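GPI-anchored protein LLG1 (Arabidopsis thaliana, PDB 6A5D) probably acts as a membrane-anchored co-receptor that joins a receptor kinase in a heterotypic complex perceiving RALF peptides. Local coordinates at residues 58-63 / 110-115; 96-99 / 103-106. All blocks are in the same frame, centred on the assembly; numbering follows the deposited sequence.

The two contacts lie with their centres about 10 Å apart, and contact 2 is nested inside the loop that contact 1 closes. Contact 1 returns the final modelled residues to residues 58-63, at and just after helix 49-60. Contact 2 folds the chain after helix 92-99 back onto that helix, 4 residues later. They meet directly: the disulfide joins Cys-61 SG to Cys-106 SG at 2.0 Å, and a probable hydrogen bond runs from Leu-112 N to Leu-104 O at 2.9 Å. In this small strandless chain, the sulfur bridge ties the irregular C-terminal part to the region by helix 49-60, while the backbone bond joins two parts of that loop to each other.

Contact 1: residues 58-63 / 110-115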
loop_
_atom_site.group_PDB
_atom_site.type_symbol
_atom_site.label_atom_id
_atom_site.label_comp_id
_atom_site.label_asym_id
_atom_site.label_seq_id
_atom_site.Cartn_x
_atom_site.Cartn_y
_atom_site.Cartn_z
ATOM N N ASP A 58 5.697 2.153 -4.713
ATOM C CA ASP A 58 5.570 2.338 -6.157
ATOM C C ASP A 58 4.117 2.200 -6.610
ATOM O O ASP A 58 3.663 2.927 -7.506
ATOM C CB ASP A 58 6.488 1.374 -6.901
ATOM C CG ASP A 58 7.945 1.806 -6.873
ATOM O OD1 ASP A 58 8.217 3.004 -6.653
ATOM O OD2 ASP A 58 8.826 0.952 -7.087
ATOM N N PHE A 59 3.366 1.298 -5.968
ATOM C CA PHE A 59 1.954 1.105 -6.292
ATOM C C PHE A 59 1.097 2.244 -5.753
ATOM O O PHE A 59 0.195 2.736 -6.448
ATOM C CB PHE A 59 1.460 -0.216 -5.688
ATOM C CG PHE A 59 -0.019 -0.455 -5.897
ATOM C CD1 PHE A 59 -0.465 -1.113 -7.040
ATOM C CD2 PHE A 59 -0.960 -0.012 -4.968
ATOM C CE1 PHE A 59 -1.830 -1.327 -7.242
ATOM C CE2 PHE A 59 -2.325 -0.222 -5.168
ATOM C CZ PHE A 59 -2.759 -0.868 -6.312
ATOM N N ALA A 60 1.354 2.664 -4.511
ATOM C CA ALA A 60 0.396 3.440 -3.736
ATOM C C ALA A 60 0.698 4.927 -3.722
ATOM O O ALA A 60 -0.228 5.730 -3.643
ATOM C CB ALA A 60 0.351 2.926 -2.286
ATOM N N CYS A 61 1.964 5.306 -3.821
ATOM C CA CYS A 61 2.317 6.719 -3.778
ATOM C C CYS A 61 1.631 7.580 -4.837
ATOM O O CYS A 61 1.377 8.762 -4.542
ATOM C CB CYS A 61 3.839 6.894 -3.809
ATOM S SG CYS A 61 4.626 6.403 -2.258
ATOM N N PRO A 62 1.302 7.095 -6.038
ATOM C CA PRO A 62 0.543 7.952 -6.964
ATOM C C PRO A 62 -0.829 8.341 -6.444
ATOM O O PRO A 62 -1.458 9.235 -7.018
ATOM C CB PRO A 62 0.486 7.155 -8.275
ATOM C CG PRO A 62 1.447 6.021 -8.128
ATOM C CD PRO A 62 1.801 5.855 -6.677
ATOM N N TYR A 63 -1.304 7.724 -5.362
ATOM C CA TYR A 63 -2.669 7.917 -4.889
ATOM C C TYR A 63 -2.731 8.545 -3.506
ATOM O O TYR A 63 -3.772 8.469 -2.850
ATOM C CB TYR A 63 -3.454 6.602 -4.959
ATOM C CG TYR A 63 -3.423 6.066 -6.368
ATOM C CD1 TYR A 63 -4.268 6.597 -7.329
ATOM C CD2 TYR A 63 -2.499 5.096 -6.764
ATOM C CE1 TYR A 63 -4.233 6.168 -8.641
ATOM C CE2 TYR A 63 -2.445 4.660 -8.094
ATOM C CZ TYR A 63 -3.322 5.199 -9.020
ATOM O OH TYR A 63 -3.319 4.815 -10.349
ATOM N N SER A 110 4.951 12.983 0.484
ATOM C CA SER A 110 3.727 12.717 1.223
ATOM C C SER A 110 3.845 11.394 1.982
ATOM O O SER A 110 4.700 10.554 1.688
ATOM C CB SER A 110 2.525 12.679 0.281
ATOM O OG SER A 110 1.311 12.598 1.017
ATOM N N GLN A 111 2.951 11.206 2.952
ATOM C CA GLN A 111 2.955 10.038 3.825
ATOM C C GLN A 111 1.829 9.103 3.412
ATOM O O GLN A 111 0.694 9.543 3.197
ATOM C CB GLN A 111 2.703 10.454 5.277
ATOM C CG GLN A 111 3.603 11.560 5.767
ATOM C CD GLN A 111 5.054 11.149 5.750
ATOM O OE1 GLN A 111 5.391 10.012 6.103
ATOM N NE2 GLN A 111 5.923 12.054 5.320
ATOM N N LEU A 112 2.139 7.783 3.348
ATOM C CA LEU A 112 1.080 6.807 3.131
ATOM C C LEU A 112 0.448 6.426 4.463
ATOM O O LEU A 112 1.152 6.308 5.472
ATOM C CB LEU A 112 1.657 5.547 2.511
ATOM C CG LEU A 112 2.113 5.696 1.072
ATOM C CD1 LEU A 112 2.940 4.487 0.652
ATOM C CD2 LEU A 112 0.883 5.856 0.212
ATOM N N PRO A 113 -0.872 6.233 4.502
ATOM C CA PRO A 113 -1.507 5.836 5.753
ATOM C C PRO A 113 -1.113 4.420 6.134
ATOM O O PRO A 113 -0.877 3.568 5.260
ATOM C CB PRO A 113 -3.009 5.930 5.429
ATOM C CG PRO A 113 -3.063 5.627 3.959
ATOM C CD PRO A 113 -1.840 6.316 3.392
ATOM N N PRO A 114 -1.041 4.120 7.433
ATOM C CA PRO A 114 -0.748 2.745 7.852
ATOM C C PRO A 114 -1.939 1.815 7.761
ATOM O O PRO A 114 -1.744 0.592 7.769
ATOM C CB PRO A 114 -0.315 2.913 9.313
ATOM C CG PRO A 114 -1.034 4.113 9.779
ATOM C CD PRO A 114 -1.284 5.013 8.579
ATOM N N GLU A 115 -3.151 2.344 7.655
ATOM C CA GLU A 115 -4.329 1.488 7.628
ATOM C C GLU A 115 -5.517 2.157 6.939
ATOM O O GLU A 115 -6.471 1.482 6.534
ATOM C CB GLU A 115 -4.685 1.080 9.060
ATOM C CG GLU A 115 -5.820 0.090 9.168
ATOM C CD GLU A 115 -6.450 0.113 10.547
ATOM O OE1 GLU A 115 -5.720 0.401 11.519
ATOM O OE2 GLU A 115 -7.679 -0.101 10.641
#
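Cys-61 and Leu-112 bring the two backbones nearest each other, with 7.0 Å between the Cys-61 CA and the Leu-112 CA, and no hydrogen bond crosses the gap. The Leu-112 side chain bridges it. Leu-112 does the reaching: its CG stands opposite the carbonyl carbon and beside the backbone N (chi1 -70°), and the chain then runs on extended at chi2 (168°), which sends the two methyls of the fork to different residues. One branch, Leu-112 CD2, meets the methyl of Ala-60, with CD2 and Ala-60 CB 3.9 Å apart. The other, Leu-112 CD1, lies 3.9 Å from Cys-61 SG and so touches a sulfur already engaged in a disulfide. All of this is van der Waals contact of modest extent, with about 130 Å² buried in total, but both Ala-60 and Leu-112 are buried in the protein. Leu-112 CD2 also comes within 4.0 Å of Ala-60 O, an oxygen that already has its own partner in the hydrogen bond from Tyr-63 N, at 2.8 Å. That bond spans the 3-10 segment 61-62, and Tyr-63 sits at the N-cap position of the next helix. Around the contact there are helices and loops but no strands. Helix 64-67 supplies Thr-64 and Leu-67, which Leu-112 also touches, while Met-78 of helix 74-86 packs on Ala-60. The incoming C-terminal chain thus seats one leucine at the junction of helices 49-60 and 64-67, close to helix 74-86.

Contact 2: residues 96-99 / 103-106; sequences QCKE and GLEC
The torsions of Leu-104 carry its fork to Cys-97 and Lys-98 of helix 92-99: CG lies roughly opposite the carbonyl carbon and beside the backbone N (chi1 -84°), which brings CD2 to the cysteine and CD1 to the lysine. Leu-104 CD2 rests against the base of the cysteine, 3.6 Å from Cys-97 CB. The cysteine's own chi1 (-74°) sets SG beside its backbone N, and Cys-97 SG stays farther off, 4.1 Å from Leu-104 CD2. The second branch, Leu-104 CD1, approaches the aliphatic start of Lys-98 and comes 4.0 Å from its CG; these two side chains cross at a slant, and the lysine then bends at chi3 and carries its end away. Gly-103 brings the backbone in closely, with its CA 4.1 Å from Lys-98 CA. Its phi is positive (57°), a value that favours glycine. A bent CH...O contact joins Gly-103 CA to Cys-97 O at 3.1 Å. The carbonyl oxygens of Cys-97 and Gly-103 are also 3.1 Å apart; both are acceptors, so they share no hydrogen bond. The ammonium of Lys-57 grips Gly-103 O and Glu-105 O, and its positive charge may offset the closeness of the first to Cys-97 O. Phe-56 touches both Cys-97 and Leu-104. The chain after helix 92-99 folds back on it, with Cys-97 bonded to Cys-53 of helix 49-60 and Cys-106 to Cys-61 just beyond that helix, as suits a compact helical domain whose eight cysteines form four disulfides.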
loop_
_atom_site.group_PDB
_atom_site.type_symbol
_atom_site.label_atom_id
_atom_site.label_comp_id
_atom_site.label_asym_id
_atom_site.label_seq_id
_atom_site.Cartn_x
_atom_site.Cartn_y
_atom_site.Cartn_z
ATOM N N GLN A 96 6.602 -3.229 7.401
ATOM C CA GLN A 96 7.878 -3.258 6.685
ATOM C C GLN A 96 8.388 -1.856 6.383
ATOM O O GLN A 96 9.580 -1.573 6.550
ATOM C CB GLN A 96 7.766 -4.029 5.366
ATOM C CG GLN A 96 7.388 -5.487 5.486
ATOM C CD GLN A 96 6.920 -6.048 4.161
ATOM O OE1 GLN A 96 6.179 -5.376 3.414
ATOM N NE2 GLN A 96 7.349 -7.275 3.843
ATOM N N CYS A 97 7.506 -0.959 5.918
ATOM C CA CYS A 97 7.958 0.384 5.582
ATOM C C CYS A 97 8.379 1.135 6.840
ATOM O O CYS A 97 9.356 1.894 6.819
ATOM C CB CYS A 97 6.862 1.143 4.828
ATOM S SG CYS A 97 6.612 0.630 3.127
ATOM N N LYS A 98 7.652 0.942 7.944
ATOM C CA LYS A 98 8.026 1.623 9.178
ATOM C C LYS A 98 9.359 1.110 9.701
ATOM O O LYS A 98 10.074 1.853 10.385
ATOM C CB LYS A 98 6.922 1.487 10.228
ATOM C CG LYS A 98 5.707 2.372 9.963
ATOM C CD LYS A 98 4.514 1.982 10.827
ATOM C CE LYS A 98 4.719 2.234 12.281
ATOM N NZ LYS A 98 3.456 1.848 12.988
ATOM N N GLU A 99 9.734 -0.124 9.343
ATOM C CA GLU A 99 11.068 -0.637 9.641
ATOM C C GLU A 99 12.156 0.003 8.791
ATOM O O GLU A 99 13.336 -0.069 9.156
ATOM C CB GLU A 99 11.113 -2.168 9.553
ATOM C CG GLU A 99 10.240 -2.861 10.587
ATOM C CD GLU A 99 10.362 -4.380 10.573
ATOM O OE1 GLU A 99 11.113 -4.938 9.738
ATOM O OE2 GLU A 99 9.728 -5.012 11.449
ATOM N N GLY A 103 10.469 5.148 6.497
ATOM C CA GLY A 103 9.157 4.984 7.092
ATOM C C GLY A 103 8.111 4.800 6.012
ATOM O O GLY A 103 8.346 4.141 4.989
ATOM N N LEU A 104 6.953 5.425 6.217
ATOM C CA LEU A 104 5.864 5.385 5.247
ATOM C C LEU A 104 5.860 6.601 4.320
ATOM O O LEU A 104 4.853 6.861 3.651
ATOM C CB LEU A 104 4.517 5.192 5.957
ATOM C CG LEU A 104 4.179 3.725 6.262
ATOM C CD1 LEU A 104 3.070 3.642 7.296
ATOM C CD2 LEU A 104 3.768 3.023 4.969
ATOM N N GLU A 105 6.978 7.323 4.242
ATOM C CA GLU A 105 7.062 8.517 3.405
ATOM C C GLU A 105 7.294 8.157 1.940
ATOM O O GLU A 105 8.200 7.385 1.605
ATOM C CB GLU A 105 8.191 9.427 3.902
ATOM C CG GLU A 105 8.380 10.689 3.076
ATOM C CD GLU A 105 9.353 11.677 3.707
ATOM O OE1 GLU A 105 10.425 11.237 4.180
ATOM O OE2 GLU A 105 9.056 12.891 3.705
ATOM N N CYS A 106 6.475 8.735 1.068
ATOM C CA CYS A 106 6.697 8.632 -0.364
ATOM C C CYS A 106 7.865 9.526 -0.765
ATOM O O CYS A 106 8.102 10.564 -0.143
ATOM C CB CYS A 106 5.444 9.071 -1.101
ATOM S SG CYS A 106 4.112 7.869 -0.948
#